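Local coordinates for aminopeptidase C (Lactobacillus rhamnosus, PDB 4K7C), which probably acts as a cysteine aminopeptidase, removing amino acids from the N-terminal end of peptides, at residues K206-A209 / E210-R213; L175-L178 / K179-K182; K107-Y110 / F111-V115; A184-L187 / R188-A192; S95-Y98 / T99-W102. All coordinates share one frame; numbering follows the deposited sequence.

The five contacts are local, each made within about two turns of one of three helices, contact 5 including the N-cap residue. Along the chain, contacts 5 and 3 come first, on helix 96-117, with centres about 19 Å apart; contacts 2 and 4 follow on helix 170-192, their centres about 14 Å apart, and contact 1 lies on helix 197-219. The centres of contacts 1, 2 and 3 are about 11 to 13 Å from one another; they meet through salt bridges (1 with 2), a probable hydrogen bond (1 with 3) and packed side chains. Contacts 4 and 5 have centres about 30 Å apart. Contacts 1 to 4, and contact 5 through one residue, touch a second subunit.

Contact 1 (K206-A209 / E210-R213); sequences KMLA and EDYR
Glu210 OE1 is gripped by two ammonium groups: Lys206 NZ, one turn earlier, reaches it over 3.3 Å in a weak bond, while Lys179 NZ of helix 170-192 gives the stronger salt bridge. Lys206 NZ also forms a salt bridge with Glu210 OE2 at 3.2 Å, again a weak bond, sitting across both oxygens of the carboxylate. Lys206 CG starts anti to the backbone N (chi1 167°), and every later torsion bends the chain, until CE lies 3.2 Å from Glu210 OE2. Glu210 itself runs extended beyond CG, back along the helix, with CG passing 3.5 Å from Lys206 O. With an alanine here, Lys206 would probably be left without its mate and free to swing, and Lys179 would lose one of its carboxylates.

Asp211 folds back over the same turn, its OD1 only 3.2 Å from Met207 O. The closeness of these two acceptors is probably eased by Lys179 NZ, which forms a salt bridge with OD1 and a weak bond with Met207 O; Tyr112 OH holds OD2. Leu208 CD2 brushes Asp211 OD2 at 3.9 Å. Further on, Arg213 lays one face of its guanidinium, near the rim, against Glu210 CA, and reaches Phe343 O and Asn344 O of the second subunit. The Lys206-Glu210 pair is the i to i+4 salt bridge characteristic of alpha helices, here joined to a charge network between helices.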
# COMPACT_ATOMS: atom_id res chain seq x y z
N LYS A 206 6.09 -48.64 -6.28
CA LYS A 206 4.77 -48.09 -6.21
C LYS A 206 4.85 -46.74 -5.45
O LYS A 206 4.22 -45.77 -5.89
CB LYS A 206 3.81 -49.08 -5.55
CG LYS A 206 2.44 -48.51 -5.14
CD LYS A 206 1.81 -49.16 -3.88
CE LYS A 206 1.00 -48.16 -2.98
NZ LYS A 206 1.80 -47.44 -1.93
N MSE A 207 5.64 -46.71 -4.37
CA MSE A 207 5.85 -45.48 -3.51
C MSE A 207 6.43 -44.37 -4.36
O MSE A 207 5.93 -43.22 -4.35
CB MSE A 207 6.78 -45.72 -2.36
CG MSE A 207 6.14 -46.70 -1.39
SE MSE A 207 7.55 -47.30 -0.14
CE MSE A 207 6.25 -48.47 0.72
N LEU A 208 7.41 -44.70 -5.16
CA LEU A 208 8.07 -43.76 -6.07
C LEU A 208 7.15 -43.26 -7.14
O LEU A 208 7.24 -42.08 -7.49
CB LEU A 208 9.37 -44.30 -6.65
CG LEU A 208 10.52 -44.43 -5.64
CD1 LEU A 208 11.67 -45.13 -6.25
CD2 LEU A 208 11.00 -43.11 -5.15
N ALA A 209 6.25 -44.11 -7.67
CA ALA A 209 5.28 -43.69 -8.70
C ALA A 209 4.40 -42.57 -8.13
O ALA A 209 4.13 -41.63 -8.77
CB ALA A 209 4.37 -44.79 -9.20
N GLU A 210 3.96 -42.75 -6.91
CA GLU A 210 3.19 -41.72 -6.20
C GLU A 210 4.01 -40.47 -5.97
O GLU A 210 3.48 -39.40 -6.19
CB GLU A 210 2.72 -42.31 -4.86
CG GLU A 210 1.75 -43.46 -5.02
CD GLU A 210 1.63 -44.39 -3.82
OE1 GLU A 210 2.55 -44.36 -2.96
OE2 GLU A 210 0.59 -45.06 -3.74
N ASP A 211 5.23 -40.58 -5.47
CA ASP A 211 6.08 -39.43 -5.31
C ASP A 211 6.31 -38.66 -6.63
O ASP A 211 6.33 -37.41 -6.63
CB ASP A 211 7.43 -39.81 -4.69
CG ASP A 211 7.28 -40.57 -3.36
OD1 ASP A 211 6.16 -40.47 -2.80
OD2 ASP A 211 8.30 -41.28 -2.94
N TYR A 212 6.52 -39.41 -7.72
CA TYR A 212 6.67 -38.82 -9.02
C TYR A 212 5.46 -37.93 -9.36
O TYR A 212 5.63 -36.77 -9.83
CB TYR A 212 6.95 -39.92 -10.11
CG TYR A 212 7.26 -39.31 -11.47
CD1 TYR A 212 8.53 -38.96 -11.80
CD2 TYR A 212 6.25 -38.96 -12.35
CE1 TYR A 212 8.83 -38.32 -12.98
CE2 TYR A 212 6.55 -38.33 -13.57
CZ TYR A 212 7.85 -38.03 -13.86
OH TYR A 212 8.14 -37.40 -15.03
N ARG A 213 4.27 -38.43 -9.13
CA ARG A 213 3.05 -37.71 -9.38
C ARG A 213 2.87 -36.43 -8.51
O ARG A 213 2.44 -35.41 -9.01
CB ARG A 213 1.89 -38.65 -9.27
CG ARG A 213 0.57 -37.93 -9.37
CD ARG A 213 -0.56 -38.89 -9.60
NE ARG A 213 -0.88 -39.77 -8.51
CZ ARG A 213 -0.56 -41.09 -8.54
NH1 ARG A 213 -0.97 -41.89 -7.57
NH2 ARG A 213 0.22 -41.59 -9.53

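Contact 2 (L175-L178 / K179-K182); sequences LLNL and KLRK
Arg181 folds back along its own helix over Asn177, one turn before it. Its CB rests 3.4 Å from Asn177 O, the same oxygen that accepts the backbone N-H of Arg181, and CG comes slightly closer to it at 3.3 Å. The chain is extended from CG to NE, which carries the guanidinium back alongside the helix to the level of Asn177, and NE donates to Leu132 O. At the tip, NH1 lies 3.8 Å from Asn177 CB and gives a weak bond of 3.4 Å to a water. That water also accepts from Asn177 ND2 at 3.1 Å, bridging the two side chains, while NH1 has a stronger partner in Glu359 of the second subunit. Asn177 OD1 accepts from Gln136 NE2.

On another side of the helix, Leu180 tucks its CG 3.2 Å from Leu176 O, the torsion about its first bond (chi1 -62°) placing CG beside the backbone N. Its CD1 then meets Leu176 CG at 4.2 Å. These two leucines face helix 96-117, packing on Ser108 and Tyr112, whereas Leu178 and Lys182 lie against a loop of the second subunit; helix 170-192 is thus held between its own bundle and the neighbouring chain.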
# COMPACT_ATOMS: atom_id res chain seq x y z
N LEU A 175 3.93 -32.12 2.65
CA LEU A 175 3.20 -33.30 2.13
C LEU A 175 4.16 -34.40 1.73
O LEU A 175 3.93 -35.55 2.07
CB LEU A 175 2.33 -32.93 0.89
CG LEU A 175 1.51 -34.07 0.27
CD1 LEU A 175 0.52 -34.60 1.30
CD2 LEU A 175 0.84 -33.55 -1.03
N LEU A 176 5.33 -34.02 1.21
CA LEU A 176 6.24 -35.07 0.77
C LEU A 176 6.84 -35.76 2.03
O LEU A 176 7.01 -36.98 2.06
CB LEU A 176 7.31 -34.52 -0.18
CG LEU A 176 8.34 -35.54 -0.70
CD1 LEU A 176 7.61 -36.64 -1.43
CD2 LEU A 176 9.27 -34.76 -1.59
N ASN A 177 7.14 -34.97 3.04
CA ASN A 177 7.69 -35.53 4.28
C ASN A 177 6.69 -36.47 4.91
O ASN A 177 7.05 -37.53 5.42
CB ASN A 177 8.14 -34.38 5.21
CG ASN A 177 9.43 -33.80 4.80
OD1 ASN A 177 10.17 -34.33 3.94
ND2 ASN A 177 9.75 -32.67 5.38
N LEU A 178 5.41 -36.10 4.84
CA LEU A 178 4.36 -36.94 5.43
C LEU A 178 4.32 -38.26 4.69
O LEU A 178 4.37 -39.37 5.27
CB LEU A 178 3.06 -36.23 5.33
CG LEU A 178 1.78 -37.05 5.47
CD1 LEU A 178 1.73 -37.86 6.75
CD2 LEU A 178 0.51 -36.22 5.32
N LYS A 179 4.35 -38.14 3.36
CA LYS A 179 4.34 -39.33 2.47
C LYS A 179 5.55 -40.27 2.79
O LYS A 179 5.39 -41.51 2.95
CB LYS A 179 4.35 -38.90 0.99
CG LYS A 179 4.42 -40.04 -0.02
CD LYS A 179 3.28 -41.02 0.08
CE LYS A 179 3.09 -41.85 -1.18
NZ LYS A 179 4.30 -42.48 -1.61
N LEU A 180 6.74 -39.70 2.88
CA LEU A 180 7.94 -40.47 3.10
C LEU A 180 7.92 -41.14 4.44
O LEU A 180 8.23 -42.35 4.54
CB LEU A 180 9.19 -39.66 2.95
CG LEU A 180 9.46 -39.05 1.60
CD1 LEU A 180 10.65 -38.11 1.69
CD2 LEU A 180 9.64 -40.14 0.52
N ARG A 181 7.43 -40.42 5.44
CA ARG A 181 7.29 -41.05 6.79
C ARG A 181 6.29 -42.21 6.85
O ARG A 181 6.54 -43.26 7.47
CB ARG A 181 6.96 -39.94 7.83
CG ARG A 181 8.09 -39.04 8.18
CD ARG A 181 7.61 -37.96 9.15
NE ARG A 181 8.69 -37.04 9.45
CZ ARG A 181 8.67 -35.72 9.35
NH1 ARG A 181 7.61 -35.04 8.89
NH2 ARG A 181 9.73 -35.07 9.80
N LYS A 182 5.17 -42.08 6.19
CA LYS A 182 4.17 -43.08 6.10
C LYS A 182 4.76 -44.30 5.41
O LYS A 182 4.53 -45.43 5.82
CB LYS A 182 2.99 -42.61 5.28
CG LYS A 182 1.98 -43.69 5.03
CD LYS A 182 0.79 -43.20 4.25
CE LYS A 182 -0.30 -44.28 4.25
NZ LYS A 182 0.04 -45.19 3.19
O HOH W 1 7.58 -31.92 7.50

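Contact 3 (K107-Y110 / F111-V115); sequences KSNY and FYENV
Four regular alpha-helical bonds link Lys107-Tyr110 to Phe111-Val115, each N-H reaching the carbonyl four residues earlier; that from Asn114 N to Tyr110 O measures 2.9 Å. Tyr110 and Asn114, one turn apart, carry the main side-chain meeting. Asn114 ND2 lies 3.3 Å from both CD2 and CE2 of Tyr110, coming obliquely at that side of the ring, with amide and ring planes 85° apart. The Tyr110 ring is brought there by a first torsion of -152°, which keeps CG roughly opposite the backbone N and directs the ring along the following turn.

Tyr112 makes a different use of the turn before it: Ser108 O sits above one face of its ring, off toward the rim and 3.3 Å from CD2. The same oxygen accepts the backbone N-H of Tyr112, while the edge of the Phe111 ring also points its way. One face of Phe111 is covered by Val115 CG2, 3.6 Å above the ring plane near the rim. Glu113 CG, set beside the backbone N by chi1, lies 3.4 Å from Asn109 O; the bend at chi2 then turns the carboxylate, and Lys204 NZ binds Glu113 OE2 and Asn109 OD1.

Phe111 is packed between helices 126-133 and 170-192, Tyr112 between helices 170-192 and 197-219, and Asn109 reaches Ala3 of the second subunit, so this length of helix 96-117 is surrounded on several sides.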
# COMPACT_ATOMS: atom_id res chain seq x y z
N LYS A 107 16.00 -37.67 -3.84
CA LYS A 107 16.00 -37.73 -2.35
C LYS A 107 14.93 -38.68 -1.75
O LYS A 107 15.17 -39.22 -0.71
CB LYS A 107 15.89 -36.34 -1.75
CG LYS A 107 17.13 -35.51 -1.83
CD LYS A 107 16.89 -34.05 -1.33
CE LYS A 107 18.19 -33.37 -1.13
NZ LYS A 107 17.97 -31.89 -1.13
N SER A 108 13.76 -38.81 -2.39
CA SER A 108 12.69 -39.73 -1.99
C SER A 108 13.21 -41.19 -1.98
O SER A 108 13.20 -41.87 -0.94
CB SER A 108 11.41 -39.50 -2.86
OG SER A 108 10.87 -38.14 -2.80
N ASN A 109 13.85 -41.58 -3.07
CA ASN A 109 14.53 -42.86 -3.20
C ASN A 109 15.71 -43.04 -2.23
O ASN A 109 15.84 -44.12 -1.59
CB ASN A 109 15.06 -43.00 -4.63
CG ASN A 109 15.58 -44.41 -4.90
OD1 ASN A 109 14.78 -45.36 -4.78
ND2 ASN A 109 16.81 -44.54 -5.27
N TYR A 110 16.53 -42.00 -2.13
CA TYR A 110 17.60 -41.98 -1.11
C TYR A 110 17.10 -42.25 0.29
O TYR A 110 17.64 -43.13 0.96
CB TYR A 110 18.44 -40.67 -1.19
CG TYR A 110 19.85 -40.84 -0.71
CD1 TYR A 110 20.86 -41.08 -1.61
CD2 TYR A 110 20.20 -40.72 0.61
CE1 TYR A 110 22.16 -41.22 -1.24
CE2 TYR A 110 21.53 -40.87 1.00
CZ TYR A 110 22.49 -41.15 0.07
OH TYR A 110 23.83 -41.29 0.37
N PHE A 111 16.01 -41.58 0.69
CA PHE A 111 15.39 -41.79 1.97
C PHE A 111 14.92 -43.25 2.15
O PHE A 111 15.16 -43.86 3.19
CB PHE A 111 14.22 -40.80 2.15
CG PHE A 111 13.40 -41.05 3.38
CD1 PHE A 111 13.78 -40.54 4.62
CD2 PHE A 111 12.22 -41.74 3.29
CE1 PHE A 111 12.98 -40.79 5.74
CE2 PHE A 111 11.45 -42.03 4.36
CZ PHE A 111 11.81 -41.53 5.63
N TYR A 112 14.26 -43.80 1.15
CA TYR A 112 13.75 -45.17 1.26
C TYR A 112 14.93 -46.13 1.46
O TYR A 112 14.82 -47.11 2.21
CB TYR A 112 12.96 -45.57 0.06
CG TYR A 112 11.69 -44.80 -0.19
CD1 TYR A 112 10.86 -44.38 0.86
CD2 TYR A 112 11.27 -44.52 -1.50
CE1 TYR A 112 9.65 -43.73 0.63
CE2 TYR A 112 10.06 -43.88 -1.75
CZ TYR A 112 9.25 -43.42 -0.70
OH TYR A 112 8.02 -42.76 -0.89
N GLU A 113 16.01 -45.90 0.75
CA GLU A 113 17.16 -46.80 0.84
C GLU A 113 17.79 -46.66 2.23
O GLU A 113 18.28 -47.66 2.83
CB GLU A 113 18.16 -46.54 -0.30
CG GLU A 113 17.66 -47.05 -1.65
CD GLU A 113 17.51 -48.57 -1.66
OE1 GLU A 113 18.42 -49.21 -1.03
OE2 GLU A 113 16.53 -49.10 -2.24
N ASN A 114 17.80 -45.45 2.76
CA ASN A 114 18.28 -45.24 4.15
C ASN A 114 17.43 -45.90 5.20
O ASN A 114 17.96 -46.46 6.20
CB ASN A 114 18.51 -43.75 4.46
CG ASN A 114 19.84 -43.26 3.91
OD1 ASN A 114 20.76 -44.04 3.72
ND2 ASN A 114 19.96 -41.95 3.66
N VAL A 115 16.11 -45.88 5.00
CA VAL A 115 15.20 -46.54 5.86
C VAL A 115 15.39 -48.07 5.80
O VAL A 115 15.34 -48.75 6.86
CB VAL A 115 13.72 -46.25 5.46
CG1 VAL A 115 12.78 -47.11 6.22
CG2 VAL A 115 13.37 -44.78 5.79

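Contact 4 (A184-L187 / R188-A192); sequences AVTL and RKLVA
Thr186 O accepts the backbone N-H of Leu190 over 2.9 Å in a nearly straight bond (176°). Its neighbours along the helix are served in the same way: Ala184 O takes Arg188 N at 3.0 Å, Val185 O takes Lys189 N at 3.1 Å, and Leu187 O takes Val191 N at 3.0 Å. A turn later, Arg188 O accepts from Ala192 N at 2.8 Å.

The polar side chains find their partners elsewhere. Thr186 OG1 bonds weakly to Lys182 O, and Lys189 NZ forms a salt bridge with Asp193, just past the end of the helix. Arg188 bends at chi3 (55°), turning its guanidinium away from the helix, where NH2 donates to Gln121 O and NH1 more weakly to Thr118 O. Among the apolar groups, Leu190 CD1 touches both Thr186 CG2, at 4.3 Å, and Leu187 CD2, at 4.4 Å, a loose apolar contact. Val191 CG2 packs 3.4 Å from Leu187 O.

Leu187 and Leu190 pack against helix 197-219, while Ala184 and Val191 meet helix 96-117. Helix 170-192 ends here, and after a short link helix 197-219 runs back alongside it, the two forming an antiparallel helical hairpin.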
# COMPACT_ATOMS: atom_id res chain seq x y z
N ALA A 184 7.96 -45.05 5.27
CA ALA A 184 8.97 -45.61 6.16
C ALA A 184 8.33 -46.62 7.09
O ALA A 184 8.89 -47.67 7.37
CB ALA A 184 9.65 -44.52 6.99
N VAL A 185 7.12 -46.34 7.57
CA VAL A 185 6.41 -47.33 8.38
C VAL A 185 6.26 -48.68 7.66
O VAL A 185 6.55 -49.76 8.20
CB VAL A 185 4.99 -46.88 8.76
CG1 VAL A 185 4.36 -47.91 9.66
CG2 VAL A 185 4.97 -45.53 9.51
N THR A 186 5.82 -48.59 6.41
CA THR A 186 5.51 -49.75 5.59
C THR A 186 6.83 -50.49 5.30
O THR A 186 6.89 -51.73 5.40
CB THR A 186 4.90 -49.30 4.25
OG1 THR A 186 3.68 -48.56 4.49
CG2 THR A 186 4.59 -50.44 3.38
N LEU A 187 7.87 -49.76 4.98
CA LEU A 187 9.19 -50.36 4.66
C LEU A 187 9.81 -51.10 5.86
O LEU A 187 10.31 -52.29 5.73
CB LEU A 187 10.18 -49.37 4.08
CG LEU A 187 9.92 -48.77 2.67
CD1 LEU A 187 10.95 -47.67 2.40
CD2 LEU A 187 9.99 -49.82 1.60
N ARG A 188 9.78 -50.47 7.04
CA ARG A 188 10.24 -51.18 8.26
C ARG A 188 9.43 -52.44 8.56
O ARG A 188 10.01 -53.49 9.01
CB ARG A 188 10.34 -50.22 9.50
CG ARG A 188 11.43 -49.15 9.36
CD ARG A 188 11.56 -48.18 10.57
NE ARG A 188 11.75 -48.89 11.86
CZ ARG A 188 12.92 -49.17 12.40
NH1 ARG A 188 14.03 -48.78 11.83
NH2 ARG A 188 12.98 -49.82 13.59
N LYS A 189 8.14 -52.36 8.35
CA LYS A 189 7.26 -53.48 8.53
C LYS A 189 7.61 -54.66 7.59
O LYS A 189 7.76 -55.79 8.02
CB LYS A 189 5.81 -53.08 8.30
CG LYS A 189 4.97 -54.12 8.98
CD LYS A 189 3.56 -54.25 8.53
CE LYS A 189 2.87 -55.13 9.61
NZ LYS A 189 2.12 -56.22 8.95
N LEU A 190 7.75 -54.37 6.31
CA LEU A 190 8.25 -55.33 5.33
C LEU A 190 9.54 -56.00 5.78
O LEU A 190 9.62 -57.22 5.73
CB LEU A 190 8.44 -54.66 3.95
CG LEU A 190 7.15 -54.37 3.19
CD1 LEU A 190 7.41 -53.38 2.07
CD2 LEU A 190 6.50 -55.60 2.59
N VAL A 191 10.54 -55.24 6.22
CA VAL A 191 11.78 -55.85 6.68
C VAL A 191 11.51 -56.68 7.96
O VAL A 191 12.05 -57.78 8.09
CB VAL A 191 12.84 -54.82 6.95
CG1 VAL A 191 14.05 -55.44 7.63
CG2 VAL A 191 13.24 -54.09 5.68
N ALA A 192 10.64 -56.21 8.86
CA ALA A 192 10.31 -56.98 10.09
C ALA A 192 9.64 -58.32 9.75
O ALA A 192 9.86 -59.35 10.45
CB ALA A 192 9.41 -56.17 11.03

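Contact 5 (S95-Y98 / T99-W102); sequences SQNY and TFFW
Tyr98 offers a face of its ring to the edge of Trp102, one turn later, in a T-shaped stack: the Tyr98 ring and the five-membered ring of Trp102 have centroids 4.6 Å apart and planes at 75°. Trp102 NE1 leads the approach, lying over the tyrosine ring near its rim and 3.3 Å from Tyr98 CZ. Beside it, Trp102 CD1 packs 3.7 Å from Tyr98 CE2. Tyr152 fixes both partners, its backbone O accepting from Tyr98 OH and its ring stacking on Trp102. With an alanine here, lacking the ring, the Trp102 edge would probably lose the face it rests on and the indole be freer to turn, with Tyr152 O left without its hydroxyl.

Nearer the helix start, Thr99 OG1 donates to Gln96 O over 3.1 Å. A first torsion of 41° puts this hydroxyl between backbone N and carbonyl carbon, and it approaches from above the carbonyl plane. Asn97 ND2 donates to Leu219 O, but OD1 is buried with no hydrogen-bond partner in the model, and the edge of the Phe100 ring lies against Asn97 OD1, CD2 at 4.1 Å. Thr99 packs on helix 70-87, which probably corresponds to the central helix of papain-like peptidases. Ser95 completes a classical N-cap of helix 96-117, its OG accepting from Tyr98 N at 3.1 Å and also bonding to Met160 O.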
# COMPACT_ATOMS: atom_id res chain seq x y z
N SER A 95 17.16 -23.27 -15.52
CA SER A 95 16.02 -23.64 -14.71
C SER A 95 16.42 -24.21 -13.35
O SER A 95 16.86 -25.33 -13.24
CB SER A 95 15.16 -24.66 -15.43
OG SER A 95 14.08 -25.08 -14.73
N GLN A 96 16.15 -23.44 -12.30
CA GLN A 96 16.29 -24.01 -10.94
C GLN A 96 15.18 -24.97 -10.54
O GLN A 96 15.38 -25.73 -9.64
CB GLN A 96 16.40 -22.86 -9.92
CG GLN A 96 17.38 -21.80 -10.35
CD GLN A 96 16.79 -20.67 -11.09
OE1 GLN A 96 15.64 -20.70 -11.55
NE2 GLN A 96 17.64 -19.63 -11.34
N ASN A 97 14.02 -24.94 -11.20
CA ASN A 97 12.96 -25.85 -10.96
C ASN A 97 13.38 -27.27 -11.48
O ASN A 97 13.07 -28.24 -10.82
CB ASN A 97 11.70 -25.41 -11.59
CG ASN A 97 10.51 -26.19 -11.11
OD1 ASN A 97 10.54 -26.83 -10.03
ND2 ASN A 97 9.44 -26.11 -11.83
N TYR A 98 14.09 -27.31 -12.60
CA TYR A 98 14.58 -28.57 -13.19
C TYR A 98 15.40 -29.36 -12.18
O TYR A 98 15.09 -30.52 -11.93
CB TYR A 98 15.33 -28.32 -14.53
CG TYR A 98 15.65 -29.60 -15.29
CD1 TYR A 98 14.70 -30.27 -16.07
CD2 TYR A 98 16.90 -30.15 -15.18
CE1 TYR A 98 15.03 -31.45 -16.75
CE2 TYR A 98 17.21 -31.36 -15.81
CZ TYR A 98 16.29 -31.95 -16.62
OH TYR A 98 16.64 -33.15 -17.31
N THR A 99 16.38 -28.70 -11.55
CA THR A 99 17.21 -29.36 -10.55
C THR A 99 16.41 -29.66 -9.33
O THR A 99 16.62 -30.69 -8.69
CB THR A 99 18.46 -28.52 -10.17
OG1 THR A 99 18.07 -27.12 -10.04
CG2 THR A 99 19.51 -28.62 -11.21
N PHE A 100 15.37 -28.86 -9.05
CA PHE A 100 14.57 -29.03 -7.83
C PHE A 100 13.73 -30.30 -7.97
O PHE A 100 13.57 -31.14 -7.02
CB PHE A 100 13.65 -27.84 -7.63
CG PHE A 100 13.05 -27.70 -6.23
CD1 PHE A 100 13.80 -27.84 -5.08
CD2 PHE A 100 11.72 -27.29 -6.09
CE1 PHE A 100 13.26 -27.62 -3.85
CE2 PHE A 100 11.15 -27.05 -4.84
CZ PHE A 100 11.93 -27.20 -3.71
N PHE A 101 13.16 -30.47 -9.14
CA PHE A 101 12.38 -31.68 -9.40
C PHE A 101 13.18 -33.00 -9.12
O PHE A 101 12.76 -33.83 -8.37
CB PHE A 101 11.78 -31.63 -10.85
CG PHE A 101 10.88 -32.84 -11.18
CD1 PHE A 101 9.50 -32.76 -11.21
CD2 PHE A 101 11.46 -34.07 -11.42
CE1 PHE A 101 8.74 -33.89 -11.53
CE2 PHE A 101 10.71 -35.19 -11.69
CZ PHE A 101 9.35 -35.11 -11.69
N TRP A 102 14.34 -33.14 -9.80
CA TRP A 102 15.16 -34.33 -9.77
C TRP A 102 15.80 -34.51 -8.40
O TRP A 102 15.86 -35.62 -7.88
CB TRP A 102 16.19 -34.26 -10.85
CG TRP A 102 15.57 -34.38 -12.21
CD1 TRP A 102 15.66 -33.49 -13.25
CD2 TRP A 102 14.76 -35.46 -12.69
NE1 TRP A 102 14.97 -33.97 -14.34
CE2 TRP A 102 14.41 -35.17 -14.02
CE3 TRP A 102 14.31 -36.64 -12.12
CZ2 TRP A 102 13.60 -36.05 -14.82
CZ3 TRP A 102 13.48 -37.50 -12.89
CH2 TRP A 102 13.13 -37.20 -14.21